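Long-range contacts in putative Acetyltransferase from the GNAT family (Novosphingobium aromaticivorans DSM 12444, PDB 3EC4), which probably transfers an acyl group, most likely the acetyl of acetyl-CoA, to an acceptor that remains undefined here: residues A[101-106]-A[133-138]; A[113-118]-A[141-146]; A[117-122]-A[165-170]; A[145-150]-A[161-166]. All blocks are in the same frame, centred on the assembly; numbering follows the deposited sequence.

Interaction 1: A[101-106]-A[133-138]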
loop_
_atom_site.group_PDB
_atom_site.type_symbol
_atom_site.label_atom_id
_atom_site.label_comp_id
_atom_site.label_asym_id
_atom_site.label_seq_id
_atom_site.Cartn_x
_atom_site.Cartn_y
_atom_site.Cartn_z
ATOM N N ILE A 101 13.347 4.663 16.461
ATOM C CA ILE A 101 12.883 4.503 15.080
ATOM C C ILE A 101 13.826 5.314 14.194
ATOM O O ILE A 101 14.032 6.519 14.439
ATOM C CB ILE A 101 11.431 4.975 14.894
ATOM C CG1 ILE A 101 10.495 4.358 15.924
ATOM C CG2 ILE A 101 10.928 4.682 13.445
ATOM C CD1 ILE A 101 10.595 2.868 16.009
ATOM N N VAL A 102 14.427 4.654 13.201
ATOM C CA VAL A 102 15.386 5.270 12.281
ATOM C C VAL A 102 14.825 5.380 10.866
ATOM O O VAL A 102 14.120 4.501 10.401
ATOM C CB VAL A 102 16.742 4.472 12.246
ATOM C CG1 VAL A 102 17.435 4.478 13.636
ATOM C CG2 VAL A 102 16.532 3.030 11.769
ATOM N N ALA A 103 15.098 6.489 10.187
ATOM C CA ALA A 103 14.772 6.613 8.772
ATOM C C ALA A 103 15.616 5.608 7.953
ATOM O O ALA A 103 16.814 5.433 8.189
ATOM C CB ALA A 103 15.015 8.046 8.273
ATOM N N LEU A 104 14.983 4.944 6.996
ATOM C CA LEU A 104 15.678 4.045 6.098
ATOM C C LEU A 104 15.995 4.727 4.775
ATOM O O LEU A 104 15.348 5.691 4.384
ATOM C CB LEU A 104 14.840 2.803 5.852
ATOM C CG LEU A 104 14.527 2.044 7.160
ATOM C CD1 LEU A 104 13.637 0.839 6.876
ATOM C CD2 LEU A 104 15.797 1.664 7.914
ATOM N N GLY A 105 16.963 4.193 4.058
ATOM C CA GLY A 105 17.330 4.743 2.764
ATOM C C GLY A 105 17.982 3.731 1.870
ATOM O O GLY A 105 17.920 2.542 2.135
ATOM N N GLU A 106 18.681 4.212 0.832
ATOM C CA GLU A 106 19.197 3.321 -0.198
ATOM C C GLU A 106 20.069 2.219 0.370
ATOM O O GLU A 106 20.030 1.114 -0.117
ATOM C CB GLU A 106 20.008 4.105 -1.243
ATOM C CG GLU A 106 20.137 3.382 -2.586
ATOM C CD GLU A 106 20.943 4.181 -3.629
ATOM O OE1 GLU A 106 21.806 4.998 -3.215
ATOM O OE2 GLU A 106 20.711 3.973 -4.853
ATOM N N GLN A 133 8.575 7.726 2.317
ATOM C CA GLN A 133 9.449 7.555 3.480
ATOM C C GLN A 133 9.229 6.204 4.111
ATOM O O GLN A 133 8.097 5.813 4.380
ATOM C CB GLN A 133 9.161 8.612 4.530
ATOM C CG GLN A 133 10.124 8.575 5.730
ATOM C CD GLN A 133 11.533 8.931 5.361
ATOM O OE1 GLN A 133 11.760 9.956 4.723
ATOM N NE2 GLN A 133 12.495 8.083 5.736
ATOM N N PHE A 134 10.334 5.546 4.443
ATOM C CA PHE A 134 10.362 4.341 5.240
ATOM C C PHE A 134 11.141 4.510 6.526
ATOM O O PHE A 134 12.130 5.263 6.589
ATOM C CB PHE A 134 10.940 3.186 4.398
ATOM C CG PHE A 134 9.897 2.489 3.566
ATOM C CD1 PHE A 134 9.449 3.064 2.387
ATOM C CD2 PHE A 134 9.342 1.299 3.981
ATOM C CE1 PHE A 134 8.442 2.448 1.639
ATOM C CE2 PHE A 134 8.337 0.679 3.230
ATOM C CZ PHE A 134 7.910 1.245 2.062
ATOM N N TYR A 135 10.643 3.868 7.580
ATOM C CA TYR A 135 11.287 3.842 8.871
ATOM C C TYR A 135 11.508 2.390 9.277
ATOM O O TYR A 135 10.820 1.463 8.790
ATOM C CB TYR A 135 10.407 4.555 9.896
ATOM C CG TYR A 135 10.338 6.068 9.695
ATOM C CD1 TYR A 135 11.368 6.870 10.096
ATOM C CD2 TYR A 135 9.248 6.670 9.081
ATOM C CE1 TYR A 135 11.314 8.247 9.931
ATOM C CE2 TYR A 135 9.191 8.052 8.909
ATOM C CZ TYR A 135 10.243 8.823 9.342
ATOM O OH TYR A 135 10.240 10.211 9.170
ATOM N N GLY A 136 12.477 2.198 10.162
ATOM C CA GLY A 136 12.811 0.878 10.627
ATOM C C GLY A 136 13.186 0.896 12.084
ATOM O O GLY A 136 13.419 1.943 12.660
ATOM N N VAL A 137 13.274 -0.302 12.628
ATOM C CA VAL A 137 13.879 -0.520 13.926
ATOM C C VAL A 137 14.936 -1.597 13.764
ATOM O O VAL A 137 14.713 -2.605 13.077
ATOM C CB VAL A 137 12.866 -0.941 15.024
ATOM C CG1 VAL A 137 13.569 -1.038 16.370
ATOM C CG2 VAL A 137 11.716 0.043 15.114
ATOM N N ARG A 138 16.082 -1.368 14.396
ATOM C CA ARG A 138 17.196 -2.323 14.371
ATOM C C ARG A 138 17.369 -2.963 15.729
ATOM O O ARG A 138 17.292 -2.286 16.741
ATOM C CB ARG A 138 18.503 -1.649 13.933
ATOM C CG ARG A 138 18.423 -1.130 12.497
ATOM C CD ARG A 138 19.746 -1.227 11.733
ATOM N NE ARG A 138 19.496 -1.125 10.294
ATOM C CZ ARG A 138 19.752 -2.078 9.385
ATOM N NH1 ARG A 138 20.307 -3.230 9.729
ATOM N NH2 ARG A 138 19.460 -1.867 8.109
HETATM O O HOH W 1 12.878 6.202 3.044
#
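I101 lies beside the short edge strand 102-103, which pairs antiparallel with strand 134-139 at one border of the mixed GNAT sheet. The CG2 methyl of I101 stands anti to its own backbone N and meets Y135 CB at 3.6 Å. The two side chains cross at about a right angle, and both also touch L178 and K181 of helix 174-188. V102 forms the hydrogen-bonded pair with G136. V102 N donates to G136 O (2.9 Å), and G136 N donates back to V102 O (2.8 Å). Both bonds run nearly along the C=O axes. V102 O also lies at the edge of the Y135 ring, near its plane. A103 and Y135 are the non-hydrogen-bonded pair. A103 CB comes to 3.6 Å from Q133 NE2.

L104 N donates almost straight to F134 O (2.9 Å, 177°), from above the carbonyl plane. F134 O takes a second bond from Q133 NE2, so two donors grip it. The L104 side chain folds over the partner backbone, with CG 3.6 Å from G136 N. A side chain on G136 would run into L104 CD2. Outside this pair, M112, L143 and M146 also touch the leucine. An alanine here would lose CG, CD1 and CD2 and would probably leave the backbone at G136 less well covered. One water bridges the two segments, donating to L104 O and accepting from F134 N at 3.0 Å.

Interaction 2: A[113-118]-A[141-146]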
loop_
_atom_site.group_PDB
_atom_site.type_symbol
_atom_site.label_atom_id
_atom_site.label_comp_id
_atom_site.label_asym_id
_atom_site.label_seq_id
_atom_site.Cartn_x
_atom_site.Cartn_y
_atom_site.Cartn_z
ATOM N N THR A 113 14.383 -5.460 1.395
ATOM C CA THR A 113 13.943 -6.477 0.442
ATOM C C THR A 113 13.831 -7.878 1.039
ATOM O O THR A 113 12.837 -8.574 0.807
ATOM C CB THR A 113 14.845 -6.435 -0.781
ATOM O OG1 THR A 113 14.579 -5.212 -1.472
ATOM C CG2 THR A 113 14.535 -7.640 -1.695
ATOM N N ALA A 114 14.829 -8.325 1.784
ATOM C CA ALA A 114 14.765 -9.635 2.436
ATOM C C ALA A 114 13.550 -9.704 3.356
ATOM O O ALA A 114 12.802 -10.683 3.339
ATOM C CB ALA A 114 15.977 -9.909 3.230
ATOM N N LEU A 115 13.395 -8.679 4.194
ATOM C CA LEU A 115 12.251 -8.628 5.150
ATOM C C LEU A 115 10.909 -8.673 4.431
ATOM O O LEU A 115 10.043 -9.512 4.767
ATOM C CB LEU A 115 12.373 -7.383 6.044
ATOM C CG LEU A 115 11.219 -7.031 6.995
ATOM C CD1 LEU A 115 10.914 -8.133 8.030
ATOM C CD2 LEU A 115 11.618 -5.679 7.714
ATOM N N ALA A 116 10.750 -7.823 3.409
ATOM C CA ALA A 116 9.540 -7.751 2.675
ATOM C C ALA A 116 9.176 -9.075 1.982
ATOM O O ALA A 116 8.021 -9.526 2.040
ATOM C CB ALA A 116 9.601 -6.635 1.653
ATOM N N LEU A 117 10.147 -9.702 1.334
ATOM C CA LEU A 117 9.879 -10.947 0.609
ATOM C C LEU A 117 9.526 -12.114 1.560
ATOM O O LEU A 117 8.779 -13.008 1.170
ATOM C CB LEU A 117 11.051 -11.292 -0.325
ATOM C CG LEU A 117 11.324 -10.272 -1.464
ATOM C CD1 LEU A 117 12.517 -10.719 -2.338
ATOM C CD2 LEU A 117 10.086 -10.026 -2.338
ATOM N N ALA A 118 10.027 -12.078 2.794
ATOM C CA ALA A 118 9.801 -13.091 3.815
ATOM C C ALA A 118 8.486 -12.932 4.629
ATOM O O ALA A 118 8.068 -13.858 5.322
ATOM C CB ALA A 118 10.938 -13.066 4.792
ATOM N N GLY A 141 21.762 -5.216 15.542
ATOM C CA GLY A 141 22.228 -4.790 14.217
ATOM C C GLY A 141 21.411 -5.208 13.019
ATOM O O GLY A 141 21.709 -4.811 11.906
ATOM N N ARG A 142 20.372 -6.005 13.226
ATOM C CA ARG A 142 19.488 -6.426 12.144
ATOM C C ARG A 142 18.298 -5.476 12.000
ATOM O O ARG A 142 17.868 -4.870 12.982
ATOM C CB ARG A 142 19.000 -7.830 12.395
ATOM C CG ARG A 142 20.120 -8.780 12.633
ATOM C CD ARG A 142 19.719 -10.242 12.598
ATOM N NE ARG A 142 20.956 -11.030 12.651
ATOM C CZ ARG A 142 21.583 -11.453 13.756
ATOM N NH1 ARG A 142 21.095 -11.255 14.973
ATOM N NH2 ARG A 142 22.720 -12.122 13.620
ATOM N N LEU A 143 17.771 -5.368 10.782
ATOM C CA LEU A 143 16.528 -4.621 10.525
ATOM C C LEU A 143 15.372 -5.479 10.990
ATOM O O LEU A 143 15.010 -6.414 10.319
ATOM C CB LEU A 143 16.382 -4.293 9.040
ATOM C CG LEU A 143 15.132 -3.503 8.602
ATOM C CD1 LEU A 143 15.096 -2.159 9.341
ATOM C CD2 LEU A 143 15.051 -3.365 7.102
ATOM N N ALA A 144 14.804 -5.151 12.144
ATOM C CA ALA A 144 13.775 -5.990 12.770
ATOM C C ALA A 144 12.405 -5.858 12.120
ATOM O O ALA A 144 11.641 -6.793 12.058
ATOM C CB ALA A 144 13.693 -5.666 14.221
ATOM N N ALA A 145 12.092 -4.651 11.662
ATOM C CA ALA A 145 10.740 -4.282 11.263
ATOM C C ALA A 145 10.837 -2.979 10.515
ATOM O O ALA A 145 11.773 -2.208 10.721
ATOM C CB ALA A 145 9.821 -4.091 12.478
HETATM N N MSE A 146 9.848 -2.740 9.676
HETATM C CA MSE A 146 9.757 -1.494 8.926
HETATM C C MSE A 146 8.318 -1.104 8.631
HETATM O O MSE A 146 7.372 -1.917 8.773
HETATM C CB MSE A 146 10.555 -1.590 7.629
HETATM C CG MSE A 146 9.908 -2.466 6.642
HETATM SE SE MSE A 146 10.935 -2.589 4.992
HETATM C CE MSE A 146 9.883 -3.860 4.082
#
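Helix 109-118 lies across the GNAT sheet here, resting on strand 142-149. The segment axes come within 9.3 Å of each other and cross at -60°. No hydrogen bond joins the two segments, and the contact is apolar.

The tight part centres on L115. Its CB points toward the strand, and CG continues anti to the backbone N (chi1 173°). One methyl, L115 CD2, does most of the touching across the contact. It sits 3.8 Å from M146 CG and 3.9 Å from A145 CA. L143 CD2 approaches the same methyl less closely, at 4.2 Å. M146 is a selenomethionine. Its CG is wedged between the N and C branches of the backbone (chi1 72°), and the chain then runs out extended. The L115 and M146 side chains lie alongside, pointing opposite ways. L115 CD1 packs on the W166 indole, and C164 also touches L115.

The other side of the helix is looser. A114, L117 and A118 are exposed and do not reach the strand. T113 points away, and its OG1 bonds to V109 O and W124 NE1. At the start of the strand, G141 and R142 are exposed as well. Back on the packed side, M146 CE lies 3.7 Å from A116 CB.

Interaction 3: A[117-122]-A[165-170]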
loop_
_atom_site.group_PDB
_atom_site.type_symbol
_atom_site.label_atom_id
_atom_site.label_comp_id
_atom_site.label_asym_id
_atom_site.label_seq_id
_atom_site.Cartn_x
_atom_site.Cartn_y
_atom_site.Cartn_z
ATOM N N LEU A 117 10.147 -9.702 1.334
ATOM C CA LEU A 117 9.879 -10.947 0.609
ATOM C C LEU A 117 9.526 -12.114 1.560
ATOM O O LEU A 117 8.779 -13.008 1.170
ATOM C CB LEU A 117 11.051 -11.292 -0.325
ATOM C CG LEU A 117 11.324 -10.272 -1.464
ATOM C CD1 LEU A 117 12.517 -10.719 -2.338
ATOM C CD2 LEU A 117 10.086 -10.026 -2.338
ATOM N N ALA A 118 10.027 -12.078 2.794
ATOM C CA ALA A 118 9.801 -13.091 3.815
ATOM C C ALA A 118 8.486 -12.932 4.629
ATOM O O ALA A 118 8.068 -13.858 5.322
ATOM C CB ALA A 118 10.938 -13.066 4.792
ATOM N N THR A 119 7.895 -11.748 4.606
ATOM C CA THR A 119 6.756 -11.458 5.489
ATOM C C THR A 119 5.598 -11.068 4.601
ATOM O O THR A 119 5.601 -11.378 3.427
ATOM C CB THR A 119 7.101 -10.351 6.508
ATOM O OG1 THR A 119 7.536 -9.181 5.807
ATOM C CG2 THR A 119 8.214 -10.831 7.453
ATOM N N GLU A 120 4.613 -10.368 5.146
ATOM C CA GLU A 120 3.444 -9.981 4.365
ATOM C C GLU A 120 3.255 -8.448 4.384
ATOM O O GLU A 120 2.299 -7.940 4.984
ATOM C CB GLU A 120 2.201 -10.719 4.897
ATOM C CG GLU A 120 2.265 -12.245 4.710
ATOM C CD GLU A 120 1.211 -12.997 5.514
ATOM O OE1 GLU A 120 0.373 -12.353 6.198
ATOM O OE2 GLU A 120 1.255 -14.244 5.487
ATOM N N PRO A 121 4.168 -7.708 3.710
ATOM C CA PRO A 121 4.118 -6.240 3.636
ATOM C C PRO A 121 3.181 -5.724 2.536
ATOM O O PRO A 121 3.047 -4.481 2.352
ATOM C CB PRO A 121 5.568 -5.865 3.246
ATOM C CG PRO A 121 6.042 -7.000 2.432
ATOM C CD PRO A 121 5.305 -8.252 2.934
ATOM N N GLY A 122 2.570 -6.658 1.807
ATOM C CA GLY A 122 1.980 -6.340 0.508
ATOM C C GLY A 122 3.010 -6.483 -0.616
ATOM O O GLY A 122 4.126 -7.012 -0.385
ATOM N N THR A 165 7.454 -7.232 10.089
ATOM C CA THR A 165 8.334 -7.536 11.202
ATOM C C THR A 165 8.779 -8.978 11.005
ATOM O O THR A 165 7.941 -9.830 10.678
ATOM C CB THR A 165 7.599 -7.416 12.581
ATOM O OG1 THR A 165 7.008 -6.103 12.722
ATOM C CG2 THR A 165 8.551 -7.670 13.737
ATOM N N TRP A 166 10.078 -9.256 11.144
ATOM C CA TRP A 166 10.537 -10.665 11.100
ATOM C C TRP A 166 9.808 -11.383 12.237
ATOM O O TRP A 166 9.639 -10.827 13.307
ATOM C CB TRP A 166 12.046 -10.799 11.370
ATOM C CG TRP A 166 12.913 -10.288 10.265
ATOM C CD1 TRP A 166 13.631 -9.101 10.250
ATOM C CD2 TRP A 166 13.138 -10.903 9.006
ATOM N NE1 TRP A 166 14.268 -8.959 9.038
ATOM C CE2 TRP A 166 14.008 -10.061 8.273
ATOM C CE3 TRP A 166 12.685 -12.079 8.414
ATOM C CZ2 TRP A 166 14.437 -10.378 6.990
ATOM C CZ3 TRP A 166 13.109 -12.385 7.147
ATOM C CH2 TRP A 166 13.997 -11.555 6.461
ATOM N N PRO A 167 9.417 -12.645 12.014
ATOM C CA PRO A 167 8.772 -13.449 13.055
ATOM C C PRO A 167 9.497 -13.447 14.372
ATOM O O PRO A 167 8.835 -13.288 15.422
ATOM C CB PRO A 167 8.742 -14.840 12.448
ATOM C CG PRO A 167 8.675 -14.620 11.014
ATOM C CD PRO A 167 9.530 -13.380 10.755
ATOM N N GLU A 168 10.827 -13.546 14.357
ATOM C CA GLU A 168 11.593 -13.573 15.584
ATOM C C GLU A 168 11.556 -12.274 16.408
ATOM O O GLU A 168 11.946 -12.289 17.594
ATOM C CB GLU A 168 13.049 -14.004 15.338
ATOM C CG GLU A 168 13.826 -13.138 14.378
ATOM C CD GLU A 168 13.792 -13.607 12.941
ATOM O OE1 GLU A 168 12.718 -14.082 12.465
ATOM O OE2 GLU A 168 14.833 -13.420 12.255
ATOM N N TYR A 169 11.104 -11.169 15.804
ATOM C CA TYR A 169 10.940 -9.904 16.536
ATOM C C TYR A 169 9.483 -9.482 16.760
ATOM O O TYR A 169 9.203 -8.320 17.141
ATOM C CB TYR A 169 11.673 -8.764 15.830
ATOM C CG TYR A 169 13.114 -9.103 15.577
ATOM C CD1 TYR A 169 13.999 -9.329 16.630
ATOM C CD2 TYR A 169 13.583 -9.217 14.286
ATOM C CE1 TYR A 169 15.335 -9.673 16.373
ATOM C CE2 TYR A 169 14.909 -9.538 14.017
ATOM C CZ TYR A 169 15.772 -9.773 15.051
ATOM O OH TYR A 169 17.064 -10.095 14.731
ATOM N N ARG A 170 8.567 -10.396 16.513
ATOM C CA ARG A 170 7.143 -10.115 16.700
ATOM C C ARG A 170 6.773 -10.145 18.174
ATOM O O ARG A 170 7.532 -10.635 19.023
ATOM C CB ARG A 170 6.289 -11.048 15.862
ATOM C CG ARG A 170 6.344 -10.648 14.428
ATOM C CD ARG A 170 5.559 -11.545 13.566
ATOM N NE ARG A 170 5.868 -11.280 12.161
ATOM C CZ ARG A 170 5.528 -12.066 11.144
ATOM N NH1 ARG A 170 4.838 -13.182 11.359
ATOM N NH2 ARG A 170 5.874 -11.738 9.911
#
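This surface contact joins the end of helix 109-118 to the loop between strand 157-165 and helix 174-188. R170 opens an R-x-x-G-x-A sequence there, the signature that in GNAT enzymes binds the pyrophosphate of acetyl-CoA. The loop probably does the same here.

T119 is at the centre of the first shell. Its CG2 methyl lies 3.4 Å from T165 O and 3.5 Å from R170 NH2. It meets the guanidinium at the edge, near its plane. The T119 and R170 side chains lie antiparallel, one alongside the other. Beside them, A118 CB meets W166 CZ3 obliquely at 3.3 Å, a short distance for two carbons.

The next shell fixes these groups. R170 turns side-on and holds T165 O with two nitrogens. R170 NE and R170 NH2 each donate to T165 O at 2.9 Å. The NH2 bond runs nearly along the C=O axis, while NE comes from above the carbonyl plane. Both bonds are bent, with angles of 138° and 137°. P167 CA covers part of one guanidinium face. Backbone bonds from Y169 N to W166 O and from R170 N to P167 O curl the loop through a 3-10 turn, which brings R170 back to T165. The W166 ring also rests on A114 and L115, and the W166 backbone hydrogen-bonds to that of A144. T119 OG1, turned in between the N and C branches (chi1 56°), bonds back to L115 O.

Interaction 4: A[145-150]-A[161-166]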
loop_
_atom_site.group_PDB
_atom_site.type_symbol
_atom_site.label_atom_id
_atom_site.label_comp_id
_atom_site.label_asym_id
_atom_site.label_seq_id
_atom_site.Cartn_x
_atom_site.Cartn_y
_atom_site.Cartn_z
ATOM N N ALA A 145 12.092 -4.651 11.662
ATOM C CA ALA A 145 10.740 -4.282 11.263
ATOM C C ALA A 145 10.837 -2.979 10.515
ATOM O O ALA A 145 11.773 -2.208 10.721
ATOM C CB ALA A 145 9.821 -4.091 12.478
HETATM N N MSE A 146 9.848 -2.740 9.676
HETATM C CA MSE A 146 9.757 -1.494 8.926
HETATM C C MSE A 146 8.318 -1.104 8.631
HETATM O O MSE A 146 7.372 -1.917 8.773
HETATM C CB MSE A 146 10.555 -1.590 7.629
HETATM C CG MSE A 146 9.908 -2.466 6.642
HETATM SE SE MSE A 146 10.935 -2.589 4.992
HETATM C CE MSE A 146 9.883 -3.860 4.082
ATOM N N ALA A 147 8.153 0.141 8.180
ATOM C CA ALA A 147 6.878 0.640 7.661
ATOM C C ALA A 147 7.164 1.868 6.824
ATOM O O ALA A 147 8.160 2.559 7.028
ATOM C CB ALA A 147 5.871 0.997 8.777
ATOM N N GLY A 148 6.245 2.164 5.916
ATOM C CA GLY A 148 6.443 3.248 4.998
ATOM C C GLY A 148 5.169 3.883 4.494
ATOM O O GLY A 148 4.053 3.628 4.994
ATOM N N GLU A 149 5.377 4.683 3.469
ATOM C CA GLU A 149 4.336 5.396 2.754
ATOM C C GLU A 149 4.148 4.838 1.364
ATOM O O GLU A 149 5.118 4.428 0.726
ATOM C CB GLU A 149 4.714 6.858 2.620
ATOM C CG GLU A 149 5.037 7.522 3.943
ATOM C CD GLU A 149 5.517 8.929 3.799
ATOM O OE1 GLU A 149 6.247 9.225 2.836
ATOM O OE2 GLU A 149 5.193 9.752 4.692
ATOM N N ARG A 150 2.916 4.881 0.870
ATOM C CA ARG A 150 2.645 4.432 -0.491
ATOM C C ARG A 150 1.756 5.399 -1.274
ATOM O O ARG A 150 2.225 6.492 -1.619
ATOM C CB ARG A 150 2.161 2.983 -0.466
ATOM C CG ARG A 150 2.239 2.243 -1.769
ATOM C CD ARG A 150 1.924 0.775 -1.613
ATOM N NE ARG A 150 0.544 0.525 -1.281
ATOM C CZ ARG A 150 0.032 -0.692 -1.071
ATOM N NH1 ARG A 150 0.767 -1.806 -1.161
ATOM N NH2 ARG A 150 -1.223 -0.810 -0.752
ATOM N N SER A 161 1.805 1.836 4.495
ATOM C CA SER A 161 2.041 0.541 3.800
ATOM C C SER A 161 3.405 -0.061 4.198
ATOM O O SER A 161 4.248 0.602 4.830
ATOM C CB SER A 161 1.947 0.666 2.269
ATOM O OG SER A 161 1.727 -0.606 1.633
ATOM N N GLY A 162 3.581 -1.339 3.871
ATOM C CA GLY A 162 4.868 -2.006 4.050
ATOM C C GLY A 162 5.198 -2.301 5.498
ATOM O O GLY A 162 6.387 -2.387 5.847
ATOM N N VAL A 163 4.167 -2.485 6.340
ATOM C CA VAL A 163 4.407 -2.723 7.775
ATOM C C VAL A 163 4.743 -4.204 7.958
ATOM O O VAL A 163 3.885 -5.072 7.803
ATOM C CB VAL A 163 3.186 -2.383 8.646
ATOM C CG1 VAL A 163 3.526 -2.624 10.113
ATOM C CG2 VAL A 163 2.729 -0.897 8.406
ATOM N N CYS A 164 5.975 -4.516 8.309
ATOM C CA CYS A 164 6.292 -5.917 8.501
ATOM C C CYS A 164 7.461 -6.083 9.417
ATOM O O CYS A 164 8.362 -5.229 9.454
ATOM C CB CYS A 164 6.608 -6.540 7.172
ATOM S SG CYS A 164 8.000 -5.710 6.437
ATOM N N THR A 165 7.454 -7.232 10.089
ATOM C CA THR A 165 8.334 -7.536 11.202
ATOM C C THR A 165 8.779 -8.978 11.005
ATOM O O THR A 165 7.941 -9.830 10.678
ATOM C CB THR A 165 7.599 -7.416 12.581
ATOM O OG1 THR A 165 7.008 -6.103 12.722
ATOM C CG2 THR A 165 8.551 -7.670 13.737
ATOM N N TRP A 166 10.078 -9.256 11.144
ATOM C CA TRP A 166 10.537 -10.665 11.100
ATOM C C TRP A 166 9.808 -11.383 12.237
ATOM O O TRP A 166 9.639 -10.827 13.307
ATOM C CB TRP A 166 12.046 -10.799 11.370
ATOM C CG TRP A 166 12.913 -10.288 10.265
ATOM C CD1 TRP A 166 13.631 -9.101 10.250
ATOM C CD2 TRP A 166 13.138 -10.903 9.006
ATOM N NE1 TRP A 166 14.268 -8.959 9.038
ATOM C CE2 TRP A 166 14.008 -10.061 8.273
ATOM C CE3 TRP A 166 12.685 -12.079 8.414
ATOM C CZ2 TRP A 166 14.437 -10.378 6.990
ATOM C CZ3 TRP A 166 13.109 -12.385 7.147
ATOM C CH2 TRP A 166 13.997 -11.555 6.461
#
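Residues 145-149 and 161-165 run antiparallel, 174° apart, joined by two reciprocal backbone pairs, M146 with C164 and G148 with S161, between which the register slips by one at a beta bulge. A145 CB lies 3.5 Å from T165 OG1 on one face of the sheet. On the other, M146 CE, of the selenomethionine, reaches C164 SG at 3.5 Å. At the bulge, A147 CB meets V163 CG2 at 3.7 Å. G162, also at the bulge, has positive phi (73°), which favours glycine.

Strands 142-149 and 157-165 form a hairpin within the GNAT sheet. A bulge in the second strand is a familiar feature of the family, where it lies near the bound acetyl-CoA. On the two sides of the bulge, M146 N donates to C164 O at 2.9 Å, and G148 N to S161 O at 2.8 Å.

R150 bends at chi3 (68°) and lays its guanidinium over S161. S161 OG sits 3.0 Å above the guanidinium plane of R150, toward the rim, and makes no hydrogen bond to it. R150 NE instead forms a salt bridge with E159. An alanine here would remove the E159 bridge and would probably leave S161 OG less covered. R150 CB touches S161 CB at 3.6 Å.

From the N terminus, interaction 1 closes the first loop, bringing edge strand 102-103 onto strand 134-139 around helix 109-118. Interaction 2 starts inside that loop and ends beyond it, so the two cross. It lays the helix on the next strand, 142-149. Interaction 3 starts where interaction 2 leaves the helix, at L117 and A118, and also crosses interaction 1. Interaction 4 lies almost wholly within its span, and the two end on the same stretch, sharing T165 and W166. Interaction 4 begins on the strand where interaction 2 ends, at A145 and M146. Strands 134-139, 142-149 and 157-165 are sheet neighbours, so the four contacts tie sheet, helix and following loop together.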